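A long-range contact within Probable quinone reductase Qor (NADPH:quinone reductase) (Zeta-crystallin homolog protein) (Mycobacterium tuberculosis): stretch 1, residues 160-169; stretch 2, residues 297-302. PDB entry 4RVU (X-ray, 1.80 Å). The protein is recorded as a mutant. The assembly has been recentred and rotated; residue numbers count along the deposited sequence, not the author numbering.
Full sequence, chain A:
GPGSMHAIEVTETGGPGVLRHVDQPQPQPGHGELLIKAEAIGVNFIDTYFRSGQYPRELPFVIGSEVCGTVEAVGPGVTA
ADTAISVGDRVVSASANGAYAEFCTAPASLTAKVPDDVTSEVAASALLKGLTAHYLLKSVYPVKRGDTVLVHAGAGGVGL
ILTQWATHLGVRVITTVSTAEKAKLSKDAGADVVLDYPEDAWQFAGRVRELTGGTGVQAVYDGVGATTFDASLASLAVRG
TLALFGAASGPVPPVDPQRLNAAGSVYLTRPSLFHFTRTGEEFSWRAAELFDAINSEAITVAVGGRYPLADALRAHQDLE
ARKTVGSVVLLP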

# COMPACT_ATOMS: atom_id res chain seq x y z
N LEU A 160 0.00 22.61 -4.67
CA LEU A 160 -0.28 23.77 -3.83
C LEU A 160 -1.46 23.49 -2.90
O LEU A 160 -1.48 23.95 -1.76
CB LEU A 160 -0.55 25.01 -4.68
CG LEU A 160 0.65 25.62 -5.40
CD1 LEU A 160 0.15 26.66 -6.42
CD2 LEU A 160 1.60 26.28 -4.40
N ILE A 161 -2.44 22.72 -3.37
CA ILE A 161 -3.60 22.41 -2.53
C ILE A 161 -3.19 21.44 -1.41
O ILE A 161 -3.58 21.64 -0.25
CB ILE A 161 -4.80 21.85 -3.34
CG1 ILE A 161 -5.28 22.90 -4.35
CG2 ILE A 161 -5.96 21.51 -2.41
CD1 ILE A 161 -6.38 22.39 -5.31
N LEU A 162 -2.41 20.42 -1.76
CA LEU A 162 -1.89 19.48 -0.75
C LEU A 162 -1.12 20.22 0.33
O LEU A 162 -1.30 19.97 1.53
CB LEU A 162 -0.99 18.42 -1.40
CG LEU A 162 -1.70 17.27 -2.11
CD1 LEU A 162 -0.72 16.46 -2.94
CD2 LEU A 162 -2.40 16.37 -1.09
N THR A 163 -0.28 21.16 -0.09
CA THR A 163 0.62 21.85 0.82
C THR A 163 -0.17 22.71 1.80
O THR A 163 0.01 22.60 3.02
CB THR A 163 1.64 22.69 0.05
OG1 THR A 163 2.43 21.80 -0.75
CG2 THR A 163 2.54 23.47 0.99
N GLN A 164 -1.09 23.52 1.27
CA GLN A 164 -1.91 24.36 2.12
C GLN A 164 -2.75 23.56 3.09
O GLN A 164 -2.82 23.88 4.28
CB GLN A 164 -2.83 25.23 1.28
CG GLN A 164 -2.11 26.23 0.40
CD GLN A 164 -3.09 27.03 -0.42
OE1 GLN A 164 -3.72 27.97 0.08
NE2 GLN A 164 -3.26 26.64 -1.68
N TRP A 165 -3.40 22.52 2.57
CA TRP A 165 -4.36 21.76 3.35
C TRP A 165 -3.66 20.98 4.45
O TRP A 165 -4.09 21.00 5.60
CB TRP A 165 -5.16 20.82 2.45
CG TRP A 165 -6.55 20.55 2.96
CD1 TRP A 165 -7.00 20.69 4.24
CD2 TRP A 165 -7.67 20.12 2.17
NE1 TRP A 165 -8.34 20.36 4.30
CE2 TRP A 165 -8.78 20.02 3.05
CE3 TRP A 165 -7.85 19.81 0.83
CZ2 TRP A 165 -10.05 19.63 2.61
CZ3 TRP A 165 -9.11 19.42 0.39
CH2 TRP A 165 -10.19 19.33 1.28
N ALA A 166 -2.57 20.30 4.09
CA ALA A 166 -1.76 19.58 5.08
C ALA A 166 -1.23 20.54 6.16
O ALA A 166 -1.30 20.24 7.35
CB ALA A 166 -0.61 18.83 4.40
N THR A 167 -0.72 21.69 5.74
CA THR A 167 -0.22 22.69 6.69
C THR A 167 -1.31 23.12 7.67
O THR A 167 -1.08 23.20 8.87
CB THR A 167 0.33 23.91 5.96
OG1 THR A 167 1.45 23.50 5.17
CG2 THR A 167 0.79 24.98 6.96
N HIS A 168 -2.51 23.36 7.14
CA HIS A 168 -3.66 23.69 7.98
C HIS A 168 -3.96 22.58 8.98
O HIS A 168 -4.39 22.86 10.10
CB HIS A 168 -4.90 23.93 7.12
CG HIS A 168 -6.16 24.04 7.91
ND1 HIS A 168 -6.45 25.13 8.71
CD2 HIS A 168 -7.21 23.19 8.04
CE1 HIS A 168 -7.62 24.95 9.29
NE2 HIS A 168 -8.11 23.79 8.90
N LEU A 169 -3.74 21.33 8.58
CA LEU A 169 -3.99 20.19 9.46
C LEU A 169 -2.84 19.92 10.46
O LEU A 169 -2.87 18.91 11.18
CB LEU A 169 -4.30 18.94 8.64
CG LEU A 169 -5.54 19.05 7.75
CD1 LEU A 169 -5.57 17.96 6.67
CD2 LEU A 169 -6.79 18.99 8.59
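Stretch 2 (297-302) EAITVA

Residues 297-302 lie as an irregular, largely extended segment along one side of the helix formed by residues 160-168, with touching residues at least 130 positions apart in the sequence. Glu297 closes the preceding helix in a Schellman motif, with positive phi (63/23), and its side chain points away from residues 160-169. Ala298 still has helix-like angles (-59/-37), but from Ile299 onward the backbone opens out: Ile299 (-133/157), Thr300 (-132/117), Val301 (-95/108) and Ala302 (-85/154) all have extended phi/psi values without belonging to a regular strand. The segment runs against the direction of the helix. Ala298 lies beside His168 near the helix C-terminus (CA to CA 5.8 Å), Ile299 beside Gln164 one turn earlier (CA to CA 5.4 Å), and Val301 reaches Ile161, close to another turn back. The two stretches together bury 384 Å².

The polar part of the contact is centred on Gln164, whose side chain (chi1 m, chi2 t, chi3 79°) points its amide at the backbone of Thr300. Thr300 N donates to Gln164 OE1 at 2.7 Å with an N-H...O angle of 162°, and Gln164 NE2 donates to Thr300 O at 3.0 Å and 152°. The carboxamide thus satisfies both the NH and the carbonyl of a single residue, much as a neighbouring strand would, although here a side chain, not a strand, supplies both groups. Gln164 NE2 also donates to Leu160 O, one turn back in its own helix, at 3.2 Å, which ties the amide to the helix backbone while it holds the incoming chain. Because these bonds use main-chain atoms, the side chain of Thr300 need not face the helix; it points away overall, although its CB lies 3.9 Å from Gln164 OE1.

A water molecule adds a second polar link nearer the helix end. It donates to Gln164 O at 2.8 Å and to Ala298 O at 2.9 Å, bridging two carbonyl groups that could not bond to each other directly. Gln164 O at the same time accepts the helical bond from His168 N at 2.9 Å.

Apolar contacts fill in around these bonds. Ile299, which loses the most surface to the helix (80 Å²), adopts chi1 p and chi2 t. Its CG2 packs 3.8 Å from Trp165 CB and also 3.8 Å from Gln164 CB, approaching the indole obliquely, while its CD1 extends to within 4.1 Å of Ile161 CG2. The side chain of Ile161 leaves its backbone sideways, but its end comes nearer the segment, and its CD1 meets Val301 CG2 at 4.1 Å.

At the opposite end of the contact, the methyl group of Ala298 sits over one face of the His168 imidazole. Ala298 CB is 3.6 Å from His168 CG and 3.5 Å from the ring centroid, only 5° off the ring normal, a well-centred CH-pi interaction.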

# COMPACT_ATOMS: atom_id res chain seq x y z
N GLU A 297 -10.55 29.82 4.47
CA GLU A 297 -9.19 30.18 4.06
C GLU A 297 -8.15 29.24 4.65
O GLU A 297 -6.98 29.59 4.79
CB GLU A 297 -8.87 31.65 4.36
CG GLU A 297 -9.73 32.64 3.58
CD GLU A 297 -9.33 34.09 3.80
OE1 GLU A 297 -9.94 34.75 4.66
OE2 GLU A 297 -8.41 34.57 3.11
N ALA A 298 -8.60 28.03 5.01
CA ALA A 298 -7.67 26.94 5.32
C ALA A 298 -6.82 26.68 4.08
O ALA A 298 -5.63 26.36 4.18
CB ALA A 298 -8.44 25.68 5.70
N ILE A 299 -7.45 26.81 2.92
CA ILE A 299 -6.72 26.83 1.66
C ILE A 299 -7.24 27.99 0.81
O ILE A 299 -8.37 28.46 1.01
CB ILE A 299 -6.87 25.53 0.85
CG1 ILE A 299 -8.27 25.40 0.26
CG2 ILE A 299 -6.48 24.29 1.68
CD1 ILE A 299 -8.46 24.15 -0.60
N THR A 300 -6.41 28.45 -0.12
CA THR A 300 -6.83 29.43 -1.11
C THR A 300 -6.37 28.93 -2.48
O THR A 300 -5.17 28.78 -2.71
CB THR A 300 -6.22 30.82 -0.82
OG1 THR A 300 -6.72 31.31 0.43
CG2 THR A 300 -6.58 31.83 -1.93
N VAL A 301 -7.32 28.67 -3.37
CA VAL A 301 -6.97 28.15 -4.69
C VAL A 301 -6.87 29.30 -5.67
O VAL A 301 -7.88 29.90 -6.04
CB VAL A 301 -8.01 27.14 -5.20
CG1 VAL A 301 -7.61 26.63 -6.58
CG2 VAL A 301 -8.13 25.97 -4.22
N ALA A 302 -5.65 29.63 -6.08
CA ALA A 302 -5.44 30.75 -7.00
C ALA A 302 -5.64 30.26 -8.42
O ALA A 302 -5.46 29.08 -8.71
CB ALA A 302 -4.04 31.31 -6.82
O HOH W 1 -2.90 26.51 5.17